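Long-range contacts in vibralactone Cyclase (Boreostereum vibrans, PDB 6KD0), which catalyses the cyclization that forms the fused bicyclic beta-lactone of vibralactone, as a protein of the alpha/beta-hydrolase fold: residues L7-S12 / M305-P310; Y83-S88 / K124-A129; Y99-G104 / K147-G152; P210-E215 / S258-L263. All blocks are in the same frame, centred on the assembly; numbering follows the deposited sequence.

Interaction 1: L7-S12 / M305-P310; sequences LDEGLS and MYPGVP
This is a packing contact between an irregular N-terminal loop and the chain corner at the end of strand 301-307, an outermost strand of the central sheet. One backbone hydrogen bond and one leucine carry it. G308 N donates to L11 O at 2.7 Å; the donor stands above the carbonyl plane, 32° out of it, so the bond is short but not aimed along a lone pair. G308 occupies the third place of a type II beta turn from Y306 to V309, where a positive phi (71°) is required and glycine adopts it without strain. P307, with its fixed negative phi, suits the second place equally well. Next to the bond, L11 is buried and its two methyls divide the work. L11 CD2 presses on P307 CB at 3.5 Å, while L11 CD1 lies 3.8 Å from M305 CE. The leucine crosses both partners obliquely, and M305 makes this possible by bending at chi2 and chi3, which brings its SD and CE across the L11 methyls; a flexible, apolar chain is apt here. At the exposed margin E9, poorly ordered, brings its OE1 only to 3.8 Å from P307 CG, a loose contact. G10 has a left-handed backbone, which a glycine takes easily. Around the pair, R284 of helix 284-296 touches both L11 and M305, and L288 of that helix also meets M305. On the strand side Y306 meets F326 of helix 321-338; past the corner V309 packs on F18 of helix 18-24 and on L322.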
loop_
_atom_site.group_PDB
_atom_site.type_symbol
_atom_site.label_atom_id
_atom_site.label_comp_id
_atom_site.label_asym_id
_atom_site.label_seq_id
_atom_site.Cartn_x
_atom_site.Cartn_y
_atom_site.Cartn_z
ATOM N N LEU A 7 17.728 -11.316 7.065
ATOM C CA LEU A 7 18.572 -11.852 5.964
ATOM C C LEU A 7 17.923 -12.812 4.943
ATOM O O LEU A 7 17.576 -12.298 3.877
ATOM C CB LEU A 7 19.842 -12.429 6.601
ATOM C CG LEU A 7 21.151 -11.746 6.220
ATOM C CD1 LEU A 7 22.205 -11.949 7.276
ATOM C CD2 LEU A 7 21.660 -12.255 4.888
ATOM N N ASP A 8 17.882 -14.134 5.187
ATOM C CA ASP A 8 17.461 -15.148 4.175
ATOM C C ASP A 8 16.423 -16.160 4.677
ATOM O O ASP A 8 15.736 -15.846 5.645
ATOM C CB ASP A 8 18.638 -15.990 3.652
ATOM C CG ASP A 8 19.814 -16.182 4.602
ATOM O OD1 ASP A 8 20.341 -15.184 5.064
ATOM O OD2 ASP A 8 20.216 -17.328 4.828
ATOM N N GLU A 9 16.358 -17.282 3.928
ATOM C CA GLU A 9 15.604 -18.588 3.996
ATOM C C GLU A 9 15.141 -19.053 2.607
ATOM O O GLU A 9 14.014 -19.565 2.532
ATOM C CB GLU A 9 14.453 -18.699 5.009
ATOM C CG GLU A 9 13.140 -18.054 4.569
ATOM C CD GLU A 9 12.158 -17.859 5.703
ATOM O OE1 GLU A 9 11.370 -18.785 5.960
ATOM O OE2 GLU A 9 12.193 -16.798 6.335
ATOM N N GLY A 10 15.981 -18.974 1.569
ATOM C CA GLY A 10 15.450 -19.345 0.244
ATOM C C GLY A 10 14.216 -18.500 -0.076
ATOM O O GLY A 10 13.190 -19.031 -0.441
ATOM N N LEU A 11 14.328 -17.202 0.130
ATOM C CA LEU A 11 13.251 -16.244 -0.101
ATOM C C LEU A 11 12.769 -16.267 -1.547
ATOM O O LEU A 11 11.573 -16.093 -1.796
ATOM C CB LEU A 11 13.711 -14.841 0.300
ATOM C CG LEU A 11 13.750 -14.609 1.812
ATOM C CD1 LEU A 11 13.788 -13.146 2.174
ATOM C CD2 LEU A 11 12.554 -15.249 2.491
ATOM N N SER A 12 13.663 -16.514 -2.507
ATOM C CA SER A 12 13.325 -16.456 -3.924
ATOM C C SER A 12 13.272 -17.826 -4.600
ATOM O O SER A 12 13.288 -17.906 -5.835
ATOM C CB SER A 12 14.299 -15.541 -4.660
ATOM O OG SER A 12 15.630 -15.845 -4.324
ATOM N N MET A 305 7.090 -11.844 6.551
ATOM C CA MET A 305 7.716 -12.221 5.290
ATOM C C MET A 305 6.999 -13.422 4.672
ATOM O O MET A 305 6.752 -14.427 5.354
ATOM C CB MET A 305 9.205 -12.529 5.502
ATOM C CG MET A 305 9.890 -13.145 4.283
ATOM S SD MET A 305 10.003 -12.031 2.843
ATOM C CE MET A 305 11.116 -10.754 3.466
ATOM N N TYR A 306 6.660 -13.324 3.385
ATOM C CA TYR A 306 6.113 -14.437 2.614
ATOM C C TYR A 306 7.176 -14.952 1.656
ATOM O O TYR A 306 7.332 -14.424 0.543
ATOM C CB TYR A 306 4.848 -14.015 1.858
ATOM C CG TYR A 306 3.639 -13.990 2.758
ATOM C CD1 TYR A 306 3.492 -13.008 3.728
ATOM C CD2 TYR A 306 2.666 -14.981 2.668
ATOM C CE1 TYR A 306 2.400 -13.002 4.568
ATOM C CE2 TYR A 306 1.562 -14.979 3.507
ATOM C CZ TYR A 306 1.435 -13.988 4.447
ATOM O OH TYR A 306 0.347 -13.978 5.292
ATOM N N PRO A 307 7.947 -15.972 2.041
ATOM C CA PRO A 307 9.005 -16.464 1.150
ATOM C C PRO A 307 8.437 -17.162 -0.076
ATOM O O PRO A 307 7.339 -17.723 -0.056
ATOM C CB PRO A 307 9.802 -17.442 2.025
ATOM C CG PRO A 307 9.004 -17.679 3.248
ATOM C CD PRO A 307 7.948 -16.624 3.362
ATOM N N GLY A 308 9.206 -17.105 -1.159
ATOM C CA GLY A 308 8.901 -17.859 -2.363
ATOM C C GLY A 308 7.701 -17.393 -3.160
ATOM O O GLY A 308 7.247 -18.128 -4.049
ATOM N N VAL A 309 7.162 -16.211 -2.877
ATOM C CA VAL A 309 6.074 -15.690 -3.704
ATOM C C VAL A 309 6.407 -14.285 -4.192
ATOM O O VAL A 309 7.138 -13.538 -3.517
ATOM C CB VAL A 309 4.731 -15.716 -2.957
ATOM C CG1 VAL A 309 4.214 -17.146 -2.918
ATOM C CG2 VAL A 309 4.884 -15.169 -1.564
ATOM N N PRO A 310 5.896 -13.897 -5.354
ATOM C CA PRO A 310 6.278 -12.620 -5.959
ATOM C C PRO A 310 5.445 -11.438 -5.462
ATOM O O PRO A 310 4.437 -11.565 -4.762
ATOM C CB PRO A 310 6.026 -12.877 -7.443
ATOM C CG PRO A 310 4.840 -13.772 -7.436
ATOM C CD PRO A 310 5.081 -14.709 -6.278
#

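Interaction 2: Y83-S88 / K124-A129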
loop_
_atom_site.group_PDB
_atom_site.type_symbol
_atom_site.label_atom_id
_atom_site.label_comp_id
_atom_site.label_asym_id
_atom_site.label_seq_id
_atom_site.Cartn_x
_atom_site.Cartn_y
_atom_site.Cartn_z
ATOM N N TYR A 83 -16.179 3.948 2.801
ATOM C CA TYR A 83 -16.776 2.650 3.076
ATOM C C TYR A 83 -17.175 2.698 4.541
ATOM O O TYR A 83 -16.302 2.743 5.419
ATOM C CB TYR A 83 -15.780 1.507 2.818
ATOM C CG TYR A 83 -15.197 1.466 1.419
ATOM C CD1 TYR A 83 -14.199 2.365 1.035
ATOM C CD2 TYR A 83 -15.632 0.531 0.485
ATOM C CE1 TYR A 83 -13.676 2.344 -0.242
ATOM C CE2 TYR A 83 -15.107 0.500 -0.802
ATOM C CZ TYR A 83 -14.126 1.413 -1.154
ATOM O OH TYR A 83 -13.604 1.401 -2.432
ATOM N N ILE A 84 -18.478 2.703 4.808
ATOM C CA ILE A 84 -19.031 3.076 6.102
ATOM C C ILE A 84 -19.824 1.889 6.630
ATOM O O ILE A 84 -20.755 1.439 5.962
ATOM C CB ILE A 84 -19.932 4.315 5.980
ATOM C CG1 ILE A 84 -19.159 5.445 5.290
ATOM C CG2 ILE A 84 -20.511 4.693 7.350
ATOM C CD1 ILE A 84 -20.024 6.474 4.595
ATOM N N PRO A 85 -19.482 1.336 7.802
ATOM C CA PRO A 85 -20.282 0.241 8.369
ATOM C C PRO A 85 -21.642 0.737 8.817
ATOM O O PRO A 85 -21.771 1.831 9.374
ATOM C CB PRO A 85 -19.458 -0.240 9.570
ATOM C CG PRO A 85 -18.469 0.823 9.858
ATOM C CD PRO A 85 -18.330 1.702 8.643
ATOM N N THR A 86 -22.663 -0.092 8.577
ATOM C CA THR A 86 -24.034 0.270 8.910
ATOM C C THR A 86 -24.782 -0.903 9.520
ATOM O O THR A 86 -25.990 -1.028 9.319
ATOM C CB THR A 86 -24.817 0.766 7.690
ATOM O OG1 THR A 86 -24.938 -0.291 6.728
ATOM C CG2 THR A 86 -24.164 1.965 7.053
ATOM N N SER A 87 -24.081 -1.788 10.237
ATOM C CA SER A 87 -24.754 -2.902 10.901
ATOM C C SER A 87 -25.184 -2.582 12.328
ATOM O O SER A 87 -26.070 -3.263 12.862
ATOM C CB SER A 87 -23.871 -4.150 10.895
ATOM O OG SER A 87 -22.611 -3.916 11.501
ATOM N N SER A 88 -24.575 -1.584 12.964
ATOM C CA SER A 88 -25.032 -1.171 14.285
ATOM C C SER A 88 -26.465 -0.642 14.215
ATOM O O SER A 88 -26.823 0.054 13.259
ATOM C CB SER A 88 -24.117 -0.093 14.856
ATOM O OG SER A 88 -24.651 0.431 16.058
ATOM N N LYS A 124 -15.765 -6.016 8.600
ATOM C CA LYS A 124 -15.092 -6.940 9.506
ATOM C C LYS A 124 -14.512 -6.205 10.701
ATOM O O LYS A 124 -14.612 -6.681 11.832
ATOM C CB LYS A 124 -14.002 -7.708 8.764
ATOM C CG LYS A 124 -13.059 -8.487 9.673
ATOM C CD LYS A 124 -13.129 -9.977 9.407
ATOM C CE LYS A 124 -12.400 -10.764 10.502
ATOM N NZ LYS A 124 -13.361 -11.548 11.329
ATOM N N LEU A 125 -13.931 -5.028 10.477
ATOM C CA LEU A 125 -13.218 -4.307 11.524
ATOM C C LEU A 125 -14.071 -3.252 12.203
ATOM O O LEU A 125 -13.660 -2.715 13.248
ATOM C CB LEU A 125 -11.974 -3.636 10.934
ATOM C CG LEU A 125 -10.682 -4.436 11.006
ATOM C CD1 LEU A 125 -10.916 -5.901 10.712
ATOM C CD2 LEU A 125 -9.650 -3.847 10.066
ATOM N N GLN A 126 -15.226 -2.939 11.627
ATOM C CA GLN A 126 -16.032 -1.799 12.042
ATOM C C GLN A 126 -15.204 -0.512 12.013
ATOM O O GLN A 126 -15.032 0.175 13.020
ATOM C CB GLN A 126 -16.643 -2.056 13.423
ATOM C CG GLN A 126 -17.641 -3.221 13.417
ATOM C CD GLN A 126 -18.886 -2.912 12.602
ATOM O OE1 GLN A 126 -19.712 -2.101 13.003
ATOM N NE2 GLN A 126 -19.006 -3.534 11.435
ATOM N N VAL A 127 -14.677 -0.198 10.825
ATOM C CA VAL A 127 -13.977 1.059 10.589
ATOM C C VAL A 127 -14.515 1.645 9.296
ATOM O O VAL A 127 -15.009 0.923 8.433
ATOM C CB VAL A 127 -12.442 0.894 10.494
ATOM C CG1 VAL A 127 -11.885 0.219 11.753
ATOM C CG2 VAL A 127 -12.073 0.108 9.244
ATOM N N CYS A 128 -14.428 2.969 9.178
ATOM C CA CYS A 128 -14.682 3.656 7.921
ATOM C C CYS A 128 -13.397 3.642 7.105
ATOM O O CYS A 128 -12.352 4.082 7.589
ATOM C CB CYS A 128 -15.132 5.098 8.152
ATOM S SG CYS A 128 -16.660 5.212 9.094
ATOM N N ALA A 129 -13.472 3.130 5.888
ATOM C CA ALA A 129 -12.324 3.103 4.993
ATOM C C ALA A 129 -12.439 4.225 3.974
ATOM O O ALA A 129 -13.539 4.623 3.584
ATOM C CB ALA A 129 -12.204 1.765 4.275
HETATM O O HOH W 1 -21.147 -3.693 9.172
HETATM O O HOH W 2 -21.962 -0.759 12.126
#
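Where strand 76-85 runs antiparallel beside strand 128-132, the packing is close. Y83 and A129 form a hydrogen-bonded pair: Y83 N donates to A129 O at 2.8 Å, and A129 N returns a bond to Y83 O at 2.9 Å, arriving in the carbonyl plane on a lone pair. The same Y83 O receives a CA-H contact from C128 CA at 3.1 Å. On the side-chain face the small A129 leaves room for the tyrosine: Y83 CD1 is 3.9 Å from A129 CB, and A129 O lies at the ring edge in its plane. Farther out, Y83 OH bonds D115. P85, which has no N-H to offer, ends the strand and sets its CD 3.4 Å from V127 O and close to the sulfur of C128.

Past P85 the contact loosens and water replaces direct bonds. Q126 takes a left-handed backbone conformation just after helix 115-125, and its bent chain brings the amide near S87. One water accepts from S87 OG and from Q126 NE2 (3.1 Å); another donates to Q126 OE1 (2.8 Å) and accepts from S88 N. Q126 NE2 also bonds D123 O. A second strand antiparallel to both neighbours, as 76-85 is, is characteristic of the alpha/beta-hydrolase sheet.

Interaction 3: Y99-G104 / K147-G152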
loop_
_atom_site.group_PDB
_atom_site.type_symbol
_atom_site.label_atom_id
_atom_site.label_comp_id
_atom_site.label_asym_id
_atom_site.label_seq_id
_atom_site.Cartn_x
_atom_site.Cartn_y
_atom_site.Cartn_z
ATOM N N TYR A 99 -7.320 4.872 6.070
ATOM C CA TYR A 99 -7.065 5.585 4.815
ATOM C C TYR A 99 -6.166 4.697 3.961
ATOM O O TYR A 99 -5.022 4.438 4.339
ATOM C CB TYR A 99 -6.417 6.938 5.097
ATOM C CG TYR A 99 -6.194 7.798 3.884
ATOM C CD1 TYR A 99 -7.225 8.601 3.402
ATOM C CD2 TYR A 99 -4.953 7.855 3.257
ATOM C CE1 TYR A 99 -7.055 9.412 2.308
ATOM C CE2 TYR A 99 -4.768 8.670 2.140
ATOM C CZ TYR A 99 -5.832 9.454 1.685
ATOM O OH TYR A 99 -5.686 10.288 0.604
ATOM N N TRP A 100 -6.683 4.236 2.824
ATOM C CA TRP A 100 -6.058 3.185 2.026
ATOM C C TRP A 100 -5.547 3.755 0.709
ATOM O O TRP A 100 -6.281 4.471 0.009
ATOM C CB TRP A 100 -7.056 2.043 1.770
ATOM C CG TRP A 100 -6.521 1.058 0.802
ATOM C CD1 TRP A 100 -6.618 1.115 -0.568
ATOM C CD2 TRP A 100 -5.724 -0.095 1.102
ATOM N NE1 TRP A 100 -5.955 0.049 -1.128
ATOM C CE2 TRP A 100 -5.406 -0.712 -0.127
ATOM C CE3 TRP A 100 -5.275 -0.685 2.291
ATOM C CZ2 TRP A 100 -4.650 -1.884 -0.202
ATOM C CZ3 TRP A 100 -4.515 -1.849 2.210
ATOM C CH2 TRP A 100 -4.212 -2.430 0.969
ATOM N N VAL A 101 -4.293 3.435 0.366
ATOM C CA VAL A 101 -3.651 3.927 -0.854
ATOM C C VAL A 101 -3.342 2.745 -1.769
ATOM O O VAL A 101 -2.457 1.918 -1.477
ATOM C CB VAL A 101 -2.377 4.718 -0.552
ATOM C CG1 VAL A 101 -1.949 5.510 -1.803
ATOM C CG2 VAL A 101 -2.608 5.626 0.634
ATOM N N HIS A 102 -4.000 2.729 -2.933
ATOM C CA HIS A 102 -3.932 1.601 -3.854
ATOM C C HIS A 102 -2.583 1.517 -4.578
ATOM O O HIS A 102 -1.796 2.472 -4.627
ATOM C CB HIS A 102 -5.079 1.694 -4.879
ATOM C CG HIS A 102 -4.876 2.760 -5.910
ATOM N ND1 HIS A 102 -3.984 2.625 -6.953
ATOM C CD2 HIS A 102 -5.458 3.973 -6.066
ATOM C CE1 HIS A 102 -4.004 3.723 -7.693
ATOM N NE2 HIS A 102 -4.894 4.555 -7.177
ATOM N N CYS A 103 -2.355 0.363 -5.196
ATOM C CA CYS A 103 -1.112 0.035 -5.876
ATOM C C CYS A 103 -1.129 0.510 -7.327
ATOM O O CYS A 103 -2.094 1.123 -7.814
ATOM C CB CYS A 103 -0.874 -1.469 -5.845
ATOM S SG CYS A 103 -1.874 -2.352 -7.096
ATOM N N GLY A 104 -0.043 0.188 -8.030
ATOM C CA GLY A 104 -0.020 0.326 -9.472
ATOM C C GLY A 104 1.238 0.931 -10.049
ATOM O O GLY A 104 1.188 1.452 -11.169
ATOM N N LYS A 147 1.304 14.296 -3.348
ATOM C CA LYS A 147 0.557 15.450 -2.870
ATOM C C LYS A 147 -0.947 15.182 -2.880
ATOM O O LYS A 147 -1.648 15.607 -1.960
ATOM C CB LYS A 147 0.911 16.688 -3.692
ATOM C CG LYS A 147 2.305 17.249 -3.363
ATOM C CD LYS A 147 2.532 18.601 -4.057
ATOM C CE LYS A 147 3.943 19.131 -3.816
ATOM N NZ LYS A 147 4.293 19.150 -2.361
ATOM N N ASP A 148 -1.461 14.471 -3.900
ATOM C CA ASP A 148 -2.877 14.085 -3.898
ATOM C C ASP A 148 -3.198 13.175 -2.720
ATOM O O ASP A 148 -4.228 13.342 -2.060
ATOM C CB ASP A 148 -3.263 13.368 -5.192
ATOM C CG ASP A 148 -3.318 14.303 -6.408
ATOM O OD1 ASP A 148 -3.150 15.537 -6.270
ATOM O OD2 ASP A 148 -3.535 13.774 -7.520
ATOM N N VAL A 149 -2.340 12.189 -2.464
ATOM C CA VAL A 149 -2.560 11.292 -1.329
ATOM C C VAL A 149 -2.613 12.092 -0.036
ATOM O O VAL A 149 -3.466 11.857 0.840
ATOM C CB VAL A 149 -1.459 10.215 -1.296
ATOM C CG1 VAL A 149 -1.497 9.427 0.017
ATOM C CG2 VAL A 149 -1.608 9.262 -2.513
ATOM N N TYR A 150 -1.738 13.088 0.084
ATOM C CA TYR A 150 -1.703 13.887 1.303
ATOM C C TYR A 150 -2.936 14.769 1.423
ATOM O O TYR A 150 -3.501 14.916 2.512
ATOM C CB TYR A 150 -0.440 14.741 1.325
ATOM C CG TYR A 150 -0.143 15.317 2.685
ATOM C CD1 TYR A 150 0.216 14.488 3.742
ATOM C CD2 TYR A 150 -0.187 16.680 2.906
ATOM C CE1 TYR A 150 0.505 15.014 4.982
ATOM C CE2 TYR A 150 0.102 17.211 4.153
ATOM C CZ TYR A 150 0.441 16.379 5.175
ATOM O OH TYR A 150 0.745 16.916 6.406
ATOM N N ALA A 151 -3.343 15.409 0.326
ATOM C CA ALA A 151 -4.567 16.209 0.359
ATOM C C ALA A 151 -5.770 15.360 0.774
ATOM O O ALA A 151 -6.625 15.806 1.551
ATOM C CB ALA A 151 -4.797 16.850 -1.003
ATOM N N GLY A 152 -5.841 14.131 0.265
ATOM C CA GLY A 152 -6.909 13.233 0.652
ATOM C C GLY A 152 -6.851 12.875 2.119
ATOM O O GLY A 152 -7.890 12.741 2.774
#
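Apolar packing between strand 99-101 and helix 147-152 centres on V149. V149 CG2 meets V101 CG1 at 3.8 Å, while V149 CG1 has two partners: V101 CG2, and the edge of the Y99 ring, in whose plane it lies, 4.0 Å from Y99 CE2. Branched valines fill this space compactly: V101 points from the strand toward the helix, and V149 meets it tip to tip from the helix.

The polar link is a weak hydrogen bond, Y99 OH to V149 O at 2.7 Å. With CG anti to the backbone N (chi1 -176°), the tyrosine reaches the helix, and its OH also comes 3.2 Å from G152 CA. Glycine suits that position because a beta carbon there would point at the strand and overlap the hydroxyl.

Such strand-on-helix packing is the core of the alpha/beta-hydrolase fold. The two axes run nearly antiparallel (166°), 10.2 Å apart, and helix 144-158 makes the beta-alpha-beta crossover from strand 128-132 to strand 171-176, passing over strand 97-101 between them.

Beyond the strand, an internal bond orders the chain: H102 ND1 donates to C103 O at 2.6 Å, in the imidazole plane and on a lone pair of the carbonyl, which fixes the ring's rotation. The H102 ring also stacks on Y134. The run H102-C103-G104 is reminiscent of, and may correspond to, the HGGG oxyanion loop of hormone-sensitive-lipase relatives.

Interaction 4: P210-E215 / S258-L263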
loop_
_atom_site.group_PDB
_atom_site.type_symbol
_atom_site.label_atom_id
_atom_site.label_comp_id
_atom_site.label_asym_id
_atom_site.label_seq_id
_atom_site.Cartn_x
_atom_site.Cartn_y
_atom_site.Cartn_z
ATOM N N PRO A 210 8.096 0.212 -2.851
ATOM C CA PRO A 210 9.394 0.827 -3.154
ATOM C C PRO A 210 9.670 1.892 -2.107
ATOM O O PRO A 210 8.746 2.500 -1.559
ATOM C CB PRO A 210 9.201 1.437 -4.553
ATOM C CG PRO A 210 7.695 1.657 -4.671
ATOM C CD PRO A 210 7.018 0.664 -3.759
ATOM N N THR A 211 10.951 2.064 -1.765
ATOM C CA THR A 211 11.335 3.041 -0.748
ATOM C C THR A 211 12.420 3.999 -1.199
ATOM O O THR A 211 12.615 5.025 -0.534
ATOM C CB THR A 211 11.809 2.343 0.534
ATOM O OG1 THR A 211 13.019 1.626 0.256
ATOM C CG2 THR A 211 10.744 1.375 1.036
ATOM N N CYS A 212 13.119 3.722 -2.296
ATOM C CA CYS A 212 14.236 4.573 -2.670
ATOM C C CYS A 212 14.545 4.384 -4.142
ATOM O O CYS A 212 14.646 3.247 -4.615
ATOM C CB CYS A 212 15.478 4.244 -1.820
ATOM S SG CYS A 212 16.767 5.482 -1.972
ATOM N N HIS A 213 14.702 5.493 -4.852
ATOM C CA HIS A 213 15.223 5.447 -6.205
ATOM C C HIS A 213 16.598 4.769 -6.213
ATOM O O HIS A 213 17.439 5.071 -5.354
ATOM C CB HIS A 213 15.319 6.864 -6.761
ATOM C CG HIS A 213 15.421 6.920 -8.251
ATOM N ND1 HIS A 213 16.504 6.418 -8.940
ATOM C CD2 HIS A 213 14.579 7.427 -9.185
ATOM C CE1 HIS A 213 16.322 6.608 -10.236
ATOM N NE2 HIS A 213 15.162 7.217 -10.411
ATOM N N PRO A 214 16.861 3.858 -7.146
ATOM C CA PRO A 214 18.183 3.201 -7.179
ATOM C C PRO A 214 19.342 4.172 -7.307
ATOM O O PRO A 214 20.426 3.933 -6.755
ATOM C CB PRO A 214 18.073 2.284 -8.406
ATOM C CG PRO A 214 16.613 1.979 -8.500
ATOM C CD PRO A 214 15.917 3.258 -8.106
ATOM N N GLU A 215 19.150 5.276 -8.017
ATOM C CA GLU A 215 20.222 6.249 -8.158
ATOM C C GLU A 215 20.445 7.066 -6.893
ATOM O O GLU A 215 21.441 7.790 -6.818
ATOM C CB GLU A 215 19.931 7.154 -9.356
ATOM C CG GLU A 215 19.790 6.342 -10.646
ATOM C CD GLU A 215 19.690 7.197 -11.894
ATOM O OE1 GLU A 215 19.951 6.667 -12.997
ATOM O OE2 GLU A 215 19.341 8.390 -11.774
ATOM N N SER A 258 10.373 13.365 -1.000
ATOM C CA SER A 258 9.058 13.343 -1.639
ATOM C C SER A 258 8.960 12.285 -2.728
ATOM O O SER A 258 7.848 11.997 -3.188
ATOM C CB SER A 258 8.687 14.714 -2.212
ATOM O OG SER A 258 9.402 15.026 -3.407
ATOM N N PHE A 259 10.087 11.707 -3.156
ATOM C CA PHE A 259 10.070 10.518 -4.001
ATOM C C PHE A 259 10.592 9.276 -3.291
ATOM O O PHE A 259 9.993 8.201 -3.407
ATOM C CB PHE A 259 10.877 10.741 -5.293
ATOM C CG PHE A 259 10.816 9.562 -6.229
ATOM C CD1 PHE A 259 9.734 9.392 -7.075
ATOM C CD2 PHE A 259 11.812 8.596 -6.221
ATOM C CE1 PHE A 259 9.659 8.290 -7.921
ATOM C CE2 PHE A 259 11.734 7.489 -7.051
ATOM C CZ PHE A 259 10.659 7.337 -7.904
ATOM N N SER A 260 11.694 9.402 -2.548
ATOM C CA SER A 260 12.396 8.297 -1.902
ATOM C C SER A 260 12.200 8.414 -0.401
ATOM O O SER A 260 13.020 9.049 0.280
ATOM C CB SER A 260 13.886 8.342 -2.242
ATOM O OG SER A 260 14.094 8.184 -3.621
ATOM N N PRO A 261 11.156 7.808 0.169
ATOM C CA PRO A 261 10.888 8.005 1.605
ATOM C C PRO A 261 11.980 7.474 2.519
ATOM O O PRO A 261 12.050 7.906 3.675
ATOM C CB PRO A 261 9.564 7.259 1.821
ATOM C CG PRO A 261 9.478 6.286 0.665
ATOM C CD PRO A 261 10.099 7.019 -0.487
ATOM N N LEU A 262 12.798 6.518 2.055
ATOM C CA LEU A 262 13.974 6.078 2.798
ATOM C C LEU A 262 14.850 7.248 3.232
ATOM O O LEU A 262 15.512 7.171 4.278
ATOM C CB LEU A 262 14.801 5.115 1.942
ATOM C CG LEU A 262 15.957 4.374 2.613
ATOM C CD1 LEU A 262 15.404 3.223 3.464
ATOM C CD2 LEU A 262 16.930 3.848 1.566
ATOM N N LEU A 263 14.853 8.335 2.458
ATOM C CA LEU A 263 15.805 9.431 2.601
ATOM C C LEU A 263 15.279 10.620 3.416
ATOM O O LEU A 263 15.944 11.664 3.456
ATOM C CB LEU A 263 16.235 9.922 1.215
ATOM C CG LEU A 263 16.800 8.826 0.302
ATOM C CD1 LEU A 263 17.245 9.387 -1.038
ATOM C CD2 LEU A 263 17.965 8.091 0.986
#
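The imidazole of H213 and the phenyl ring of F259 meet obliquely, their centroids 5.6 Å apart and their planes at 52°. F259 CE2 comes to the edge of the imidazole, close to its plane, 3.6 Å from H213 CD2, and also brushes H213 CB. At the other side of the ring, in its plane, E215 N donates to H213 ND1 at 3.0 Å, so the imidazole is held in rotation from its own segment. F259 in turn meets the ring of W106.

Two hydrogen bonds join the segments, one of them to a side chain. H213 N points almost straight (176°) at S260 OG, 3.0 Å away; the serine hydroxyl also bonds P254 O, so one small polar group links three pieces of chain. L262 N donates to T211 O at 3.0 Å, 166° at the hydrogen and in the carbonyl plane. Within the alpha/beta-hydrolase fold these are loops rather than sheet: residues 210-215 come after strand 203-207. Residues 258-263 come before strand 273-278, and helices 227-230 and 239-249 lie between the two loops in the chain.

P261 starts the 3-10 turn, which its fixed phi suits, and T211 O, which the proline cannot bond, takes the next N-H, that of L262. L262 then turns toward the first loop, its CD2 3.7 Å from C212 CB, while C212 SG touches L263 CD1 at 4.0 Å; the compact cysteine thus meets both leucines. Outside, E286 accepts from both T211 N and C212 N, and L262 packs on Y290 and L293 of helix 284-296.

From the N terminus, interaction 1 opens first at residues 7-12 and closes last, when strand 301-307 reaches its corner, so it encloses the other three. Interaction 2 opens on strand 76-85 and interaction 3 on strand 97-101; interaction 2 closes at 124-129 and interaction 3 at 147-152, so the two cross, with centres about 20 Å apart on the same sheet. Interaction 4 follows in series, closing the excursion from the loop after strand 203-207 to the loop before strand 273-278. Together they tie the antiparallel side of the sheet, the strand-helix core, these two loops and the far edge strand, whose corner meets the N-terminal loop.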